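Local coordinates for protein glycoside hydrolase (Streptococcus pneumoniae serotype 4, PDB 6ORH) that probably hydrolyses alpha-L-fucosidic linkages, as a family 29 glycoside hydrolase that trims fucose from host-derived carbohydrate antigens, at residues 3-11 with 384-392; 59-68 with 302-313. The protein carries 2 engineered substitutions. All coordinates share one frame; numbering follows the deposited sequence. Where two conformers were deposited one is given.

Overall arrangement
The two contacts lie on opposite sides of the chain's centre, their own centres about 37 Å apart, and share no helix or strand. Contact 2 is the buried one: helices 56-65 and 306-322 pack side by side on the outside of the alpha/beta barrel, with aromatic and aliphatic side chains inside and a few polar bonds among them. Contact 1 is only partly buried. There the N-terminal strip 3-11, which has no regular secondary structure, lies against the 384-392 loop of the C-terminal beta domain, held largely through backbone carbonyls and one arginine. Contact 2 thus works within the barrel, whereas contact 1 joins the chain's beginning to a separate domain.

Contact 1 (3-11 with 384-392); sequences KIKPHGPLP and DLKLGQRIA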
# COMPACT_ATOMS: atom_id res chain seq x y z
N LYS A 3 23.60 -10.51 -27.28
CA LYS A 3 22.22 -10.86 -26.80
C LYS A 3 22.20 -10.86 -25.27
O LYS A 3 23.19 -11.17 -24.61
CB LYS A 3 21.74 -12.18 -27.41
N ILE A 4 21.06 -10.45 -24.72
CA ILE A 4 20.79 -10.58 -23.30
C ILE A 4 20.05 -11.90 -23.13
O ILE A 4 19.15 -12.21 -23.92
CB ILE A 4 19.94 -9.36 -22.87
CG1 ILE A 4 20.76 -8.07 -22.99
CG2 ILE A 4 19.35 -9.53 -21.48
CD1 ILE A 4 19.94 -6.81 -22.85
N LYS A 5 20.49 -12.71 -22.16
CA LYS A 5 19.84 -13.98 -21.89
C LYS A 5 18.54 -13.70 -21.14
O LYS A 5 18.48 -12.77 -20.35
CB LYS A 5 20.70 -14.84 -20.96
CG LYS A 5 22.03 -15.32 -21.52
CD LYS A 5 22.57 -16.49 -20.72
CE LYS A 5 24.08 -16.57 -20.70
NZ LYS A 5 24.63 -16.52 -22.07
N PRO A 6 17.49 -14.52 -21.31
CA PRO A 6 16.29 -14.39 -20.47
C PRO A 6 16.54 -14.73 -19.00
O PRO A 6 17.54 -15.36 -18.65
CB PRO A 6 15.31 -15.37 -21.14
CG PRO A 6 16.21 -16.42 -21.75
CD PRO A 6 17.37 -15.61 -22.29
N HIS A 7 15.61 -14.31 -18.14
CA HIS A 7 15.70 -14.52 -16.71
C HIS A 7 14.34 -14.98 -16.20
O HIS A 7 13.32 -14.37 -16.51
CB HIS A 7 16.08 -13.22 -15.97
CG HIS A 7 15.93 -13.38 -14.49
ND1 HIS A 7 16.89 -14.04 -13.73
CD2 HIS A 7 14.92 -13.04 -13.65
CE1 HIS A 7 16.51 -14.07 -12.46
NE2 HIS A 7 15.28 -13.47 -12.40
N GLY A 8 14.33 -16.08 -15.42
CA GLY A 8 13.11 -16.52 -14.75
C GLY A 8 12.07 -17.06 -15.73
O GLY A 8 12.34 -17.29 -16.91
N PRO A 9 10.83 -17.33 -15.27
CA PRO A 9 9.80 -17.87 -16.16
C PRO A 9 9.25 -16.80 -17.11
O PRO A 9 8.94 -15.69 -16.68
CB PRO A 9 8.73 -18.37 -15.18
CG PRO A 9 8.90 -17.52 -13.94
CD PRO A 9 10.38 -17.15 -13.88
N LEU A 10 9.09 -17.16 -18.38
CA LEU A 10 8.73 -16.16 -19.38
C LEU A 10 7.23 -16.21 -19.65
O LEU A 10 6.63 -17.29 -19.71
CB LEU A 10 9.53 -16.38 -20.66
CG LEU A 10 11.04 -16.33 -20.49
CD1 LEU A 10 11.71 -16.49 -21.87
CD2 LEU A 10 11.50 -15.04 -19.79
N PRO A 11 6.59 -15.06 -19.93
CA PRO A 11 5.16 -15.06 -20.25
C PRO A 11 4.90 -15.64 -21.64
O PRO A 11 5.73 -15.52 -22.53
CB PRO A 11 4.80 -13.56 -20.23
CG PRO A 11 6.11 -12.86 -20.60
CD PRO A 11 7.21 -13.72 -19.99
N ASP A 384 10.88 -5.24 -19.85
CA ASP A 384 10.64 -6.02 -21.05
C ASP A 384 10.41 -7.47 -20.67
O ASP A 384 11.35 -8.24 -20.52
CB ASP A 384 11.81 -5.91 -22.04
CG ASP A 384 11.60 -6.70 -23.33
OD1 ASP A 384 10.55 -7.38 -23.49
OD2 ASP A 384 12.53 -6.66 -24.17
N LEU A 385 9.14 -7.83 -20.47
CA LEU A 385 8.89 -9.12 -19.84
C LEU A 385 9.13 -10.28 -20.80
O LEU A 385 9.13 -11.42 -20.35
CB LEU A 385 7.47 -9.16 -19.25
CG LEU A 385 7.16 -8.23 -18.09
CD1 LEU A 385 5.81 -8.58 -17.49
CD2 LEU A 385 8.25 -8.24 -17.01
N LYS A 386 9.38 -10.01 -22.10
CA LYS A 386 9.79 -11.11 -22.97
C LYS A 386 11.12 -11.68 -22.51
O LYS A 386 11.48 -12.80 -22.88
CB LYS A 386 9.97 -10.61 -24.41
CG LYS A 386 8.67 -10.11 -25.02
CD LYS A 386 8.84 -9.45 -26.39
CE LYS A 386 7.48 -9.12 -26.97
NZ LYS A 386 7.50 -9.11 -28.45
N LEU A 387 11.87 -10.91 -21.72
CA LEU A 387 13.14 -11.36 -21.18
C LEU A 387 13.04 -11.66 -19.67
O LEU A 387 14.04 -11.91 -18.99
CB LEU A 387 14.22 -10.32 -21.50
CG LEU A 387 14.77 -10.39 -22.92
CD1 LEU A 387 15.28 -9.04 -23.39
CD2 LEU A 387 15.86 -11.45 -23.04
N GLY A 388 11.80 -11.67 -19.16
CA GLY A 388 11.56 -12.02 -17.76
C GLY A 388 11.53 -10.82 -16.81
O GLY A 388 12.18 -9.79 -17.03
N GLN A 389 10.77 -10.95 -15.71
CA GLN A 389 10.66 -9.88 -14.73
C GLN A 389 11.88 -9.90 -13.80
O GLN A 389 12.30 -10.97 -13.33
CB GLN A 389 9.39 -10.14 -13.90
CG GLN A 389 9.03 -9.00 -12.94
CD GLN A 389 7.72 -9.19 -12.21
OE1 GLN A 389 7.05 -10.21 -12.40
NE2 GLN A 389 7.36 -8.21 -11.38
N ARG A 390 12.44 -8.72 -13.49
CA ARG A 390 13.74 -8.68 -12.82
C ARG A 390 13.80 -7.71 -11.65
O ARG A 390 14.36 -8.05 -10.60
CB ARG A 390 14.84 -8.27 -13.84
CG ARG A 390 14.94 -9.22 -15.03
CD ARG A 390 15.77 -8.62 -16.19
NE ARG A 390 15.81 -9.61 -17.23
CZ ARG A 390 16.91 -10.08 -17.84
NH1 ARG A 390 18.11 -9.56 -17.58
NH2 ARG A 390 16.79 -11.04 -18.74
N ILE A 391 13.24 -6.50 -11.80
CA ILE A 391 13.49 -5.43 -10.83
C ILE A 391 12.77 -5.73 -9.52
O ILE A 391 11.59 -6.08 -9.56
CB ILE A 391 13.09 -4.06 -11.39
CG1 ILE A 391 14.07 -3.70 -12.51
CG2 ILE A 391 13.10 -3.00 -10.29
CD1 ILE A 391 13.59 -2.54 -13.39
N ALA A 392 13.47 -5.57 -8.40
CA ALA A 392 12.90 -5.85 -7.09
C ALA A 392 12.85 -4.61 -6.20
O ALA A 392 12.18 -4.64 -5.15
CB ALA A 392 13.71 -6.96 -6.44
O HOH W 1 20.49 -11.38 -18.14
O HOH W 2 9.33 -13.49 -15.15
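Arg390 reaches across to the N-terminal strip with NH2, which donates to Lys5 O at 2.9 Å. The bond lies both in the carbonyl plane and in the guanidinium plane. The same NH2 gives a straighter bond (167°) to Leu387 O, again in the guanidinium plane, while NH1 binds Leu439 O and a water that also donates to Lys5 O. An extended run from CG to NE carries the flat head out to this row of carbonyls, and bonds on both terminal nitrogens fix its rotation. Leu387 O is gripped from opposite faces of its plane: His7 N arrives at 3.0 Å on one, Arg390 NH2 on the other. His7 CB sits over one guanidinium face, 3.6 Å from Arg390 NH2. With CG anti to the backbone N (chi1 170°), the His7 ring runs past the arginine in the opposite direction, the two planes 65° apart; its CD2 edge meets Gln389 O at 3.4 Å, and NE2 bonds Gln437 OE1. Gly388 CA makes a CH...O contact of 3.2 Å with His7 O. Further along, the CD2 branch of Leu10 touches Gly388 N at 3.4 Å, and the Pro11 ring lies against Leu385. Leu387 CD2 comes within 3.5 Å of Ile4 O. Asp384 OD1 accepts from Lys386 N, an Asx turn that opens the short 3-10 segment 385-387. This is an interdomain seam, in which the N-terminal extension lies along a loop of the F5/8 type C, galactose-binding-like beta-sandwich domain.

Contact 2 (59-68 with 302-313); sequences WVRVLKETGF and GLFDAKDIERLY
Tyr313 OH donates to Glu65 OE1 at 2.7 Å, meeting the oxygen from above the carboxylate plane, which stands steeply to the ring. The other oxygen, OE2, takes a salt bridge from Arg61 NH1, so the carboxylate is held at both ends; Arg61 NH2 has a second acid in Glu58. Thr66 CG2 points at the middle of the Tyr313 ring, 3.5 Å from its centroid and almost on the ring normal, a CH-pi contact. With chi1 at 60°, Thr66 OG1 lies between the backbone N and carbonyl carbon and bonds Val62 O, which turns the methyl to the tyrosine. Gly67 then closes helix 56-65 as the C-prime residue of a Schellman motif. Segments 59-65 and 306-313 run in roughly the same direction, their axes 10.1 Å apart at closest approach and inclined by 26°, as adjacent outer helices of a TIM barrel do; Leu63 and Phe68 also touch barrel strand 23-27. Between the helices Val62 CG1 meets Ile309 CG2 and Leu312 CD1 meets Leu63 CD2; Leu312 CD2 touches Phe68 CE2 just beyond the helix end. Ahead of helix 306-322, the Phe304 ring makes an offset stack on the five-membered ring of Trp59, planes 16° apart and centroids separated by 4.7 Å, while the edge of the Phe304 ring meets Leu63 CG. Trp59 NE1 donates to Gly302 O at 2.9 Å, from above the carbonyl plane.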
# COMPACT_ATOMS: atom_id res chain seq x y z
N TRP A 59 -24.60 -3.89 -23.80
CA TRP A 59 -23.55 -4.20 -22.83
C TRP A 59 -22.21 -4.07 -23.54
O TRP A 59 -21.29 -3.40 -23.05
CB TRP A 59 -23.68 -5.62 -22.29
CG TRP A 59 -24.98 -6.00 -21.63
CD1 TRP A 59 -26.04 -5.19 -21.31
CD2 TRP A 59 -25.32 -7.33 -21.21
NE1 TRP A 59 -27.03 -5.96 -20.73
CE2 TRP A 59 -26.60 -7.27 -20.65
CE3 TRP A 59 -24.65 -8.57 -21.25
CZ2 TRP A 59 -27.24 -8.41 -20.15
CZ3 TRP A 59 -25.27 -9.69 -20.74
CH2 TRP A 59 -26.56 -9.62 -20.21
N VAL A 60 -22.10 -4.73 -24.70
CA VAL A 60 -20.83 -4.73 -25.41
C VAL A 60 -20.46 -3.32 -25.90
O VAL A 60 -19.30 -2.92 -25.76
CB VAL A 60 -20.84 -5.74 -26.57
CG1 VAL A 60 -19.56 -5.64 -27.40
CG2 VAL A 60 -21.05 -7.16 -26.04
N ARG A 61 -21.44 -2.58 -26.46
CA ARG A 61 -21.14 -1.25 -27.01
C ARG A 61 -20.56 -0.34 -25.92
O ARG A 61 -19.53 0.30 -26.12
CB ARG A 61 -22.39 -0.62 -27.63
CG ARG A 61 -22.09 0.77 -28.22
CD ARG A 61 -23.37 1.42 -28.77
NE ARG A 61 -24.32 1.80 -27.74
CZ ARG A 61 -24.25 2.91 -26.99
NH1 ARG A 61 -23.26 3.78 -27.18
NH2 ARG A 61 -25.16 3.13 -26.07
N VAL A 62 -21.20 -0.31 -24.76
CA VAL A 62 -20.78 0.58 -23.69
C VAL A 62 -19.40 0.14 -23.20
O VAL A 62 -18.51 0.96 -23.01
CB VAL A 62 -21.81 0.66 -22.55
CG1 VAL A 62 -21.20 1.28 -21.29
CG2 VAL A 62 -22.99 1.52 -23.00
N LEU A 63 -19.21 -1.18 -23.03
CA LEU A 63 -17.88 -1.62 -22.60
C LEU A 63 -16.79 -1.27 -23.62
O LEU A 63 -15.70 -0.87 -23.24
CB LEU A 63 -17.92 -3.13 -22.31
CG LEU A 63 -18.80 -3.53 -21.13
CD1 LEU A 63 -18.93 -5.05 -21.05
CD2 LEU A 63 -18.27 -2.93 -19.82
N LYS A 64 -17.09 -1.44 -24.92
CA LYS A 64 -16.12 -1.13 -25.96
C LYS A 64 -15.79 0.36 -25.91
O LYS A 64 -14.61 0.75 -25.92
CB LYS A 64 -16.68 -1.47 -27.34
CG LYS A 64 -15.71 -1.30 -28.50
CD LYS A 64 -14.63 -2.37 -28.55
CE LYS A 64 -13.75 -2.27 -29.78
NZ LYS A 64 -12.79 -3.38 -29.90
N GLU A 65 -16.84 1.18 -25.83
CA GLU A 65 -16.66 2.63 -25.88
C GLU A 65 -15.93 3.14 -24.65
O GLU A 65 -15.34 4.23 -24.70
CB GLU A 65 -18.00 3.37 -26.04
CG GLU A 65 -18.62 3.18 -27.42
CD GLU A 65 -19.89 4.01 -27.57
OE1 GLU A 65 -20.16 4.87 -26.68
OE2 GLU A 65 -20.61 3.78 -28.58
N THR A 66 -15.95 2.38 -23.54
CA THR A 66 -15.33 2.85 -22.31
C THR A 66 -14.00 2.15 -22.03
O THR A 66 -13.53 2.22 -20.88
CB THR A 66 -16.29 2.80 -21.12
OG1 THR A 66 -16.76 1.47 -20.86
CG2 THR A 66 -17.50 3.70 -21.36
N GLY A 67 -13.46 1.45 -23.04
CA GLY A 67 -12.04 1.05 -23.07
C GLY A 67 -11.75 -0.41 -22.66
O GLY A 67 -10.59 -0.81 -22.56
N PHE A 68 -12.80 -1.20 -22.44
CA PHE A 68 -12.63 -2.60 -22.06
C PHE A 68 -12.29 -3.42 -23.30
O PHE A 68 -12.86 -3.16 -24.37
CB PHE A 68 -13.89 -3.09 -21.33
CG PHE A 68 -14.09 -2.41 -19.99
CD1 PHE A 68 -13.44 -2.91 -18.87
CD2 PHE A 68 -14.82 -1.23 -19.87
CE1 PHE A 68 -13.53 -2.28 -17.63
CE2 PHE A 68 -14.93 -0.59 -18.64
CZ PHE A 68 -14.29 -1.12 -17.52
N GLY A 302 -32.37 -6.55 -17.71
CA GLY A 302 -31.32 -6.99 -18.60
C GLY A 302 -30.48 -5.86 -19.19
O GLY A 302 -29.89 -6.05 -20.26
N LEU A 303 -30.39 -4.73 -18.45
CA LEU A 303 -29.66 -3.56 -18.92
C LEU A 303 -28.65 -3.14 -17.84
O LEU A 303 -28.89 -3.39 -16.66
CB LEU A 303 -30.64 -2.42 -19.22
CG LEU A 303 -31.62 -2.71 -20.37
CD1 LEU A 303 -32.57 -1.53 -20.53
CD2 LEU A 303 -30.87 -2.88 -21.70
N PHE A 304 -27.55 -2.52 -18.24
CA PHE A 304 -26.65 -1.95 -17.23
C PHE A 304 -27.38 -0.75 -16.60
O PHE A 304 -28.13 -0.04 -17.28
CB PHE A 304 -25.38 -1.40 -17.89
CG PHE A 304 -24.36 -2.44 -18.30
CD1 PHE A 304 -24.34 -3.71 -17.74
CD2 PHE A 304 -23.37 -2.11 -19.21
CE1 PHE A 304 -23.39 -4.65 -18.15
CE2 PHE A 304 -22.38 -3.04 -19.57
CZ PHE A 304 -22.40 -4.30 -19.05
N ASP A 305 -27.12 -0.52 -15.31
CA ASP A 305 -27.71 0.60 -14.58
C ASP A 305 -27.21 1.92 -15.14
O ASP A 305 -26.03 2.05 -15.48
CB ASP A 305 -27.37 0.47 -13.09
CG ASP A 305 -28.01 1.56 -12.25
OD1 ASP A 305 -29.15 1.36 -11.85
OD2 ASP A 305 -27.35 2.59 -12.03
N ALA A 306 -28.09 2.95 -15.20
CA ALA A 306 -27.75 4.24 -15.77
C ALA A 306 -26.53 4.88 -15.09
O ALA A 306 -25.72 5.51 -15.78
CB ALA A 306 -28.95 5.17 -15.70
N LYS A 307 -26.46 4.75 -13.75
CA LYS A 307 -25.39 5.37 -12.97
C LYS A 307 -24.07 4.65 -13.27
O LYS A 307 -23.06 5.32 -13.52
CB LYS A 307 -25.69 5.29 -11.47
CG LYS A 307 -27.01 5.95 -11.05
CD LYS A 307 -27.33 5.86 -9.56
CE LYS A 307 -27.36 4.45 -8.97
NZ LYS A 307 -28.42 3.60 -9.57
N ASP A 308 -24.14 3.32 -13.38
CA ASP A 308 -22.94 2.55 -13.70
C ASP A 308 -22.39 2.96 -15.06
O ASP A 308 -21.19 3.08 -15.25
CB ASP A 308 -23.20 1.04 -13.74
CG ASP A 308 -23.64 0.45 -12.41
OD1 ASP A 308 -24.06 1.22 -11.52
OD2 ASP A 308 -23.57 -0.79 -12.28
N ILE A 309 -23.28 3.11 -16.06
CA ILE A 309 -22.85 3.52 -17.38
C ILE A 309 -22.16 4.89 -17.32
O ILE A 309 -21.09 5.08 -17.89
CB ILE A 309 -24.06 3.51 -18.35
CG1 ILE A 309 -24.60 2.09 -18.53
CG2 ILE A 309 -23.65 4.14 -19.67
CD1 ILE A 309 -26.00 2.05 -19.20
N GLU A 310 -22.80 5.86 -16.64
CA GLU A 310 -22.22 7.19 -16.53
C GLU A 310 -20.81 7.10 -15.94
O GLU A 310 -19.88 7.74 -16.45
CB GLU A 310 -23.15 8.05 -15.67
CG GLU A 310 -22.68 9.47 -15.52
CD GLU A 310 -23.85 10.31 -15.02
OE1 GLU A 310 -24.40 11.07 -15.86
OE2 GLU A 310 -24.25 10.14 -13.83
N ARG A 311 -20.68 6.26 -14.92
CA ARG A 311 -19.43 6.11 -14.17
C ARG A 311 -18.34 5.49 -15.06
O ARG A 311 -17.18 5.89 -15.01
CB ARG A 311 -19.73 5.30 -12.90
CG ARG A 311 -18.57 5.12 -11.95
CD ARG A 311 -17.98 6.42 -11.42
NE ARG A 311 -18.90 7.55 -11.22
CZ ARG A 311 -19.77 7.69 -10.23
NH1 ARG A 311 -19.94 6.73 -9.33
NH2 ARG A 311 -20.50 8.79 -10.16
N LEU A 312 -18.72 4.54 -15.94
CA LEU A 312 -17.73 3.99 -16.85
C LEU A 312 -17.19 5.03 -17.84
O LEU A 312 -16.01 5.01 -18.17
CB LEU A 312 -18.30 2.77 -17.58
CG LEU A 312 -18.63 1.56 -16.72
CD1 LEU A 312 -19.20 0.48 -17.62
CD2 LEU A 312 -17.37 1.07 -16.00
N TYR A 313 -18.07 5.91 -18.37
CA TYR A 313 -17.60 6.95 -19.27
C TYR A 313 -16.70 7.93 -18.50
O TYR A 313 -15.69 8.35 -19.04
CB TYR A 313 -18.78 7.68 -19.94
CG TYR A 313 -19.39 6.89 -21.08
CD1 TYR A 313 -18.82 6.89 -22.34
CD2 TYR A 313 -20.51 6.10 -20.86
CE1 TYR A 313 -19.37 6.15 -23.38
CE2 TYR A 313 -21.07 5.35 -21.89
CZ TYR A 313 -20.48 5.36 -23.13
OH TYR A 313 -21.02 4.59 -24.13
O HOH W 3 -14.07 2.95 -18.20